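Local coordinates for aldehyde dehydrogenase (Burkholderia vietnamiensis, PDB 5KF0), which probably oxidises aldehydes to carboxylic acids, with NADP+ as the electron acceptor, at residues 181-195 and 210-224. Sequence-based numbering, arbitrary orientation.
Sequences PFVLKPASRTPVGAL and AFSVLPAHRDGADLF. With NDP (NADPH dihydro-nicotinamide-adenine-dinucleotide phosphate), chain E.
Lys185 NZ reaches across to Ala216 O at 2.9 Å, nearly in line with that carbonyl, and also bonds Pro186 O of its own segment and O2B, O3B and O2X of NADPH. This is the C-terminal rim of a parallel beta-alpha-beta unit, strand 182-185, helix 192-202, strand 211-213, in the Rossmann-type cofactor domain of an aldehyde dehydrogenase. Bends at chi3 (83°) and chi4 (64°) curl the lysine chain so that its ammonium meets both carbonyls and the adenosine ribose.

Both segments hold the 2'-phosphate, the group that distinguishes NADPH from NADH. Ser188 donates to O2X through its backbone N and through OG, the latter at 2.6 Å; Arg218 binds O3X through its backbone N and NE, while its NH2 bonds both O1X and O2A. One face of the Arg218 guanidinium is turned to the C8A edge of the adenine, with C8A 3.5 Å above its centre, the two planes well inclined and not stacked. Arg189 NH2 comes within 4.4 Å of Arg218 NH2, both on the same side of the diphosphate, where Arg189 bonds O2N; the anion probably offsets their like charges. A water bonded to Pro186 O, Ser188 OG and Ala216 N ties the two loops together behind the phosphate.

Further back, four backbone hydrogen bonds join the strands, from Phe182 N to Ala210 O through to Leu214 N to Leu184 O. Strand 211-213 is an edge strand of its sheet within the chain. On one face Val213 CG1 packs against Ala194 CB and Leu195 CD2 of the crossover helix; farther along, Phe211 CB sits over the Phe182 ring. On the other, the Phe224 ring takes Lys185 CB over its face, 3.7 Å from the centroid, and Val183 CG1 lies 3.5 Å from Phe224 CE1.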
loop_
_atom_site.group_PDB
_atom_site.type_symbol
_atom_site.label_atom_id
_atom_site.label_comp_id
_atom_site.label_asym_id
_atom_site.label_seq_id
_atom_site.Cartn_x
_atom_site.Cartn_y
_atom_site.Cartn_z
ATOM N N PRO A 181 5.043 24.520 -8.620
ATOM C CA PRO A 181 4.671 25.938 -8.660
ATOM C C PRO A 181 3.197 26.062 -9.025
ATOM O O PRO A 181 2.646 25.229 -9.753
ATOM C CB PRO A 181 5.564 26.514 -9.770
ATOM C CG PRO A 181 6.587 25.431 -10.081
ATOM C CD PRO A 181 5.883 24.145 -9.766
ATOM N N PHE A 182 2.552 27.116 -8.523
ATOM C CA PHE A 182 1.131 27.275 -8.809
ATOM C C PHE A 182 0.772 28.751 -8.900
ATOM O O PHE A 182 1.433 29.616 -8.316
ATOM C CB PHE A 182 0.253 26.593 -7.744
ATOM C CG PHE A 182 0.335 27.238 -6.389
ATOM C CD1 PHE A 182 -0.504 28.304 -6.061
ATOM C CD2 PHE A 182 1.258 26.788 -5.445
ATOM C CE1 PHE A 182 -0.430 28.913 -4.812
ATOM C CE2 PHE A 182 1.343 27.389 -4.185
ATOM C CZ PHE A 182 0.504 28.458 -3.872
ATOM N N VAL A 183 -0.329 29.016 -9.598
ATOM C CA VAL A 183 -0.945 30.334 -9.661
ATOM C C VAL A 183 -2.390 30.150 -9.222
ATOM O O VAL A 183 -3.133 29.392 -9.853
ATOM C CB VAL A 183 -0.881 30.942 -11.074
ATOM C CG1 VAL A 183 -1.456 32.370 -11.060
ATOM C CG2 VAL A 183 0.577 30.961 -11.610
ATOM N N LEU A 184 -2.780 30.826 -8.140
ATOM C CA LEU A 184 -4.115 30.704 -7.560
ATOM C C LEU A 184 -4.926 31.955 -7.870
ATOM O O LEU A 184 -4.465 33.074 -7.622
ATOM C CB LEU A 184 -4.036 30.508 -6.040
ATOM C CG LEU A 184 -5.364 30.621 -5.261
ATOM C CD1 LEU A 184 -6.325 29.488 -5.628
ATOM C CD2 LEU A 184 -5.120 30.651 -3.743
ATOM N N LYS A 185 -6.122 31.760 -8.416
ATOM C CA LYS A 185 -7.091 32.837 -8.597
ATOM C C LYS A 185 -8.227 32.624 -7.611
ATOM O O LYS A 185 -9.067 31.731 -7.816
ATOM C CB LYS A 185 -7.637 32.868 -10.026
ATOM C CG LYS A 185 -8.408 34.163 -10.325
ATOM C CD LYS A 185 -9.439 33.987 -11.448
ATOM C CE LYS A 185 -10.745 33.403 -10.894
ATOM N NZ LYS A 185 -11.381 34.374 -9.930
ATOM N N PRO A 186 -8.299 33.390 -6.533
ATOM C CA PRO A 186 -9.419 33.256 -5.604
ATOM C C PRO A 186 -10.668 33.893 -6.196
ATOM O O PRO A 186 -10.620 34.595 -7.208
ATOM C CB PRO A 186 -8.936 34.025 -4.367
ATOM C CG PRO A 186 -8.114 35.155 -4.979
ATOM C CD PRO A 186 -7.418 34.522 -6.183
ATOM N N ALA A 187 -11.794 33.654 -5.527
ATOM C CA ALA A 187 -13.028 34.332 -5.905
ATOM C C ALA A 187 -12.914 35.832 -5.643
ATOM O O ALA A 187 -12.424 36.260 -4.593
ATOM C CB ALA A 187 -14.213 33.762 -5.124
ATOM N N SER A 188 -13.375 36.635 -6.612
ATOM C CA SER A 188 -13.237 38.086 -6.496
ATOM C C SER A 188 -14.063 38.633 -5.343
ATOM O O SER A 188 -13.723 39.685 -4.780
ATOM C CB SER A 188 -13.650 38.761 -7.807
ATOM O OG SER A 188 -12.840 38.327 -8.888
ATOM N N ARG A 189 -15.158 37.955 -4.991
ATOM C CA ARG A 189 -15.955 38.389 -3.850
ATOM C C ARG A 189 -15.247 38.132 -2.528
ATOM O O ARG A 189 -15.586 38.782 -1.528
ATOM C CB ARG A 189 -17.325 37.691 -3.857
ATOM C CG ARG A 189 -18.332 38.305 -4.859
ATOM C CD ARG A 189 -19.564 37.414 -5.045
ATOM N NE ARG A 189 -19.229 36.144 -5.688
ATOM C CZ ARG A 189 -20.081 35.140 -5.897
ATOM N NH1 ARG A 189 -21.351 35.233 -5.526
ATOM N NH2 ARG A 189 -19.656 34.034 -6.474
ATOM N N THR A 190 -14.293 37.189 -2.493
ATOM C CA THR A 190 -13.626 36.775 -1.253
ATOM C C THR A 190 -12.138 36.524 -1.486
ATOM O O THR A 190 -11.648 35.407 -1.281
ATOM C CB THR A 190 -14.277 35.511 -0.676
ATOM O OG1 THR A 190 -14.153 34.429 -1.619
ATOM C CG2 THR A 190 -15.760 35.726 -0.343
ATOM N N PRO A 191 -11.372 37.553 -1.873
ATOM C CA PRO A 191 -9.936 37.352 -2.129
ATOM C C PRO A 191 -9.015 37.501 -0.925
ATOM O O PRO A 191 -7.856 37.069 -1.013
ATOM C CB PRO A 191 -9.626 38.451 -3.156
ATOM C CG PRO A 191 -10.482 39.605 -2.669
ATOM C CD PRO A 191 -11.777 38.945 -2.155
ATOM N N VAL A 192 -9.479 38.087 0.183
ATOM C CA VAL A 192 -8.554 38.517 1.229
ATOM C C VAL A 192 -7.909 37.323 1.921
ATOM O O VAL A 192 -6.707 37.343 2.217
ATOM C CB VAL A 192 -9.271 39.426 2.238
ATOM C CG1 VAL A 192 -8.332 39.768 3.395
ATOM C CG2 VAL A 192 -9.767 40.693 1.533
ATOM N N GLY A 193 -8.695 36.286 2.225
ATOM C CA GLY A 193 -8.125 35.109 2.867
ATOM C C GLY A 193 -6.961 34.527 2.085
ATOM O O GLY A 193 -5.896 34.249 2.646
ATOM N N ALA A 194 -7.148 34.353 0.771
ATOM C CA ALA A 194 -6.074 33.848 -0.086
ATOM C C ALA A 194 -4.852 34.762 -0.068
ATOM O O ALA A 194 -3.712 34.277 -0.148
ATOM C CB ALA A 194 -6.595 33.678 -1.517
ATOM N N LEU A 195 -5.061 36.078 0.026
ATOM C CA LEU A 195 -3.933 37.004 0.063
ATOM C C LEU A 195 -3.226 36.988 1.414
ATOM O O LEU A 195 -2.037 37.304 1.486
ATOM C CB LEU A 195 -4.393 38.420 -0.280
ATOM C CG LEU A 195 -4.914 38.540 -1.714
ATOM C CD1 LEU A 195 -5.560 39.902 -1.921
ATOM C CD2 LEU A 195 -3.797 38.310 -2.748
ATOM N N ALA A 210 7.561 30.104 -7.179
ATOM C CA ALA A 210 6.816 28.992 -6.593
ATOM C C ALA A 210 5.332 29.301 -6.492
ATOM O O ALA A 210 4.504 28.394 -6.638
ATOM C CB ALA A 210 7.364 28.652 -5.202
ATOM N N PHE A 211 4.964 30.555 -6.250
ATOM C CA PHE A 211 3.541 30.847 -6.152
ATOM C C PHE A 211 3.239 32.265 -6.603
ATOM O O PHE A 211 4.068 33.171 -6.490
ATOM C CB PHE A 211 3.022 30.629 -4.724
ATOM C CG PHE A 211 3.456 31.682 -3.741
ATOM C CD1 PHE A 211 2.629 32.757 -3.457
ATOM C CD2 PHE A 211 4.678 31.581 -3.078
ATOM C CE1 PHE A 211 3.017 33.727 -2.541
ATOM C CE2 PHE A 211 5.074 32.546 -2.145
ATOM C CZ PHE A 211 4.235 33.617 -1.875
ATOM N N SER A 212 2.037 32.426 -7.147
ATOM C CA SER A 212 1.389 33.714 -7.309
ATOM C C SER A 212 -0.051 33.565 -6.848
ATOM O O SER A 212 -0.663 32.509 -7.031
ATOM C CB SER A 212 1.436 34.207 -8.771
ATOM O OG SER A 212 2.777 34.464 -9.180
ATOM N N VAL A 213 -0.595 34.620 -6.241
ATOM C CA VAL A 213 -2.010 34.659 -5.871
ATOM C C VAL A 213 -2.567 35.940 -6.487
ATOM O O VAL A 213 -2.193 37.048 -6.081
ATOM C CB VAL A 213 -2.228 34.612 -4.350
ATOM C CG1 VAL A 213 -3.726 34.722 -4.022
ATOM C CG2 VAL A 213 -1.650 33.307 -3.768
ATOM N N LEU A 214 -3.432 35.789 -7.483
ATOM C CA LEU A 214 -3.829 36.893 -8.356
ATOM C C LEU A 214 -5.344 37.026 -8.392
ATOM O O LEU A 214 -6.017 36.212 -9.059
ATOM C CB LEU A 214 -3.296 36.681 -9.773
ATOM C CG LEU A 214 -1.782 36.570 -9.947
ATOM C CD1 LEU A 214 -1.452 36.369 -11.420
ATOM C CD2 LEU A 214 -1.078 37.803 -9.413
ATOM N N PRO A 215 -5.917 38.023 -7.733
ATOM C CA PRO A 215 -7.346 38.292 -7.917
ATOM C C PRO A 215 -7.612 38.712 -9.354
ATOM O O PRO A 215 -6.864 39.500 -9.931
ATOM C CB PRO A 215 -7.625 39.434 -6.930
ATOM C CG PRO A 215 -6.456 39.415 -5.956
ATOM C CD PRO A 215 -5.287 38.946 -6.775
ATOM N N ALA A 216 -8.681 38.170 -9.930
ATOM C CA ALA A 216 -9.075 38.499 -11.294
ATOM C C ALA A 216 -10.509 38.042 -11.486
ATOM O O ALA A 216 -10.883 36.965 -11.014
ATOM C CB ALA A 216 -8.166 37.823 -12.333
ATOM N N HIS A 217 -11.310 38.871 -12.149
ATOM C CA HIS A 217 -12.677 38.476 -12.468
ATOM C C HIS A 217 -12.690 37.390 -13.538
ATOM O O HIS A 217 -11.783 37.298 -14.368
ATOM C CB HIS A 217 -13.480 39.683 -12.953
ATOM C CG HIS A 217 -13.627 40.766 -11.932
ATOM N ND1 HIS A 217 -14.459 40.649 -10.840
ATOM C CD2 HIS A 217 -13.071 42.000 -11.852
ATOM C CE1 HIS A 217 -14.397 41.758 -10.121
ATOM N NE2 HIS A 217 -13.567 42.596 -10.716
ATOM N N ARG A 218 -13.756 36.580 -13.530
ATOM C CA ARG A 218 -13.892 35.507 -14.513
ATOM C C ARG A 218 -13.682 36.001 -15.943
ATOM O O ARG A 218 -13.073 35.302 -16.762
ATOM C CB ARG A 218 -15.263 34.844 -14.374
ATOM C CG ARG A 218 -16.459 35.798 -14.408
ATOM C CD ARG A 218 -17.707 35.061 -13.946
ATOM N NE ARG A 218 -17.621 34.736 -12.523
ATOM C CZ ARG A 218 -18.404 33.859 -11.897
ATOM N NH1 ARG A 218 -19.342 33.196 -12.564
ATOM N NH2 ARG A 218 -18.247 33.647 -10.603
ATOM N N ASP A 219 -14.187 37.197 -16.271
ATOM C CA ASP A 219 -14.066 37.696 -17.635
ATOM C C ASP A 219 -12.639 38.088 -18.007
ATOM O O ASP A 219 -12.364 38.276 -19.197
ATOM C CB ASP A 219 -15.010 38.882 -17.835
ATOM C CG ASP A 219 -15.225 39.665 -16.557
ATOM O OD1 ASP A 219 -16.121 39.289 -15.761
ATOM O OD2 ASP A 219 -14.484 40.643 -16.335
ATOM N N GLY A 220 -11.730 38.200 -17.038
ATOM C CA GLY A 220 -10.339 38.467 -17.348
ATOM C C GLY A 220 -9.423 37.292 -17.045
ATOM O O GLY A 220 -8.203 37.453 -16.965
ATOM N N ALA A 221 -10.001 36.099 -16.893
ATOM C CA ALA A 221 -9.274 34.957 -16.353
ATOM C C ALA A 221 -9.081 33.831 -17.363
ATOM O O ALA A 221 -8.845 32.694 -16.956
ATOM C CB ALA A 221 -9.989 34.417 -15.110
ATOM N N ASP A 222 -9.148 34.124 -18.670
ATOM C CA ASP A 222 -9.060 33.058 -19.670
ATOM C C ASP A 222 -7.775 32.246 -19.531
ATOM O O ASP A 222 -7.794 31.017 -19.695
ATOM C CB ASP A 222 -9.162 33.634 -21.084
ATOM C CG ASP A 222 -9.141 32.543 -22.150
ATOM O OD1 ASP A 222 -10.169 31.841 -22.290
ATOM O OD2 ASP A 222 -8.100 32.369 -22.826
ATOM N N LEU A 223 -6.650 32.908 -19.226
ATOM C CA LEU A 223 -5.365 32.203 -19.243
ATOM C C LEU A 223 -5.288 31.123 -18.168
ATOM O O LEU A 223 -4.536 30.157 -18.325
ATOM C CB LEU A 223 -4.206 33.189 -19.064
ATOM C CG LEU A 223 -3.959 34.090 -20.278
ATOM C CD1 LEU A 223 -2.965 35.190 -19.922
ATOM C CD2 LEU A 223 -3.470 33.281 -21.469
ATOM N N PHE A 224 -6.053 31.259 -17.083
ATOM C CA PHE A 224 -6.060 30.204 -16.068
ATOM C C PHE A 224 -6.551 28.880 -16.627
ATOM O O PHE A 224 -6.198 27.822 -16.101
ATOM C CB PHE A 224 -6.921 30.608 -14.870
ATOM C CG PHE A 224 -6.246 31.591 -13.966
ATOM C CD1 PHE A 224 -5.398 31.146 -12.962
ATOM C CD2 PHE A 224 -6.445 32.954 -14.121
ATOM C CE1 PHE A 224 -4.756 32.044 -12.127
ATOM C CE2 PHE A 224 -5.800 33.856 -13.280
ATOM C CZ PHE A 224 -4.956 33.397 -12.292
HETATM P PA NDP E . -18.466 30.059 -9.380
HETATM O O1A NDP E . -18.473 28.933 -10.359
HETATM O O2A NDP E . -19.460 31.162 -9.744
HETATM O O5B NDP E . -17.022 30.705 -9.216
HETATM C C5B NDP E . -15.964 29.849 -8.718
HETATM C C4B NDP E . -14.639 30.405 -9.168
HETATM O O4B NDP E . -14.519 30.262 -10.602
HETATM C C3B NDP E . -14.431 31.897 -8.878
HETATM O O3B NDP E . -13.059 32.158 -8.592
HETATM C C2B NDP E . -14.811 32.529 -10.217
HETATM O O2B NDP E . -14.224 33.825 -10.460
HETATM C C1B NDP E . -14.176 31.516 -11.152
HETATM N N9A NDP E . -14.661 31.574 -12.525
HETATM C C8A NDP E . -15.954 31.613 -12.976
HETATM N N7A NDP E . -16.061 31.599 -14.284
HETATM C C5A NDP E . -14.747 31.551 -14.721
HETATM C C6A NDP E . -14.172 31.503 -16.007
HETATM N N6A NDP E . -14.879 31.532 -17.144
HETATM N N1A NDP E . -12.824 31.440 -16.089
HETATM C C2A NDP E . -12.107 31.435 -14.962
HETATM N N3A NDP E . -12.535 31.482 -13.698
HETATM C C4A NDP E . -13.872 31.539 -13.648
HETATM O O3 NDP E . -18.799 29.488 -7.936
HETATM P PN NDP E . -19.041 30.183 -6.525
HETATM O O1N NDP E . -17.862 31.012 -6.166
HETATM O O2N NDP E . -20.362 30.904 -6.607
HETATM O O5D NDP E . -19.137 28.978 -5.500
HETATM C C5D NDP E . -20.293 28.144 -5.317
HETATM C C4D NDP E . -20.127 26.890 -6.139
HETATM O O4D NDP E . -18.917 26.193 -5.738
HETATM C C3D NDP E . -21.282 25.904 -5.947
HETATM O O3D NDP E . -21.704 25.307 -7.168
HETATM C C2D NDP E . -20.680 24.888 -4.978
HETATM O O2D NDP E . -21.285 23.600 -4.956
HETATM C C1D NDP E . -19.239 24.842 -5.465
HETATM N N1N NDP E . -18.409 24.304 -4.394
HETATM C C2N NDP E . -17.729 23.117 -4.539
HETATM C C3N NDP E . -17.088 22.517 -3.516
HETATM C C7N NDP E . -16.283 21.279 -3.697
HETATM O O7N NDP E . -15.282 21.129 -2.983
HETATM N N7N NDP E . -16.700 20.354 -4.560
HETATM C C4N NDP E . -17.200 23.073 -2.142
HETATM C C5N NDP E . -17.656 24.492 -2.171
HETATM C C6N NDP E . -18.272 24.994 -3.225
HETATM P P2B NDP E . -14.957 35.199 -9.945
HETATM O O1X NDP E . -16.100 34.814 -9.084
HETATM O O2X NDP E . -13.836 35.953 -9.292
HETATM O O3X NDP E . -15.397 35.938 -11.192
HETATM O O HOH W 1 -10.422 37.257 -7.831
#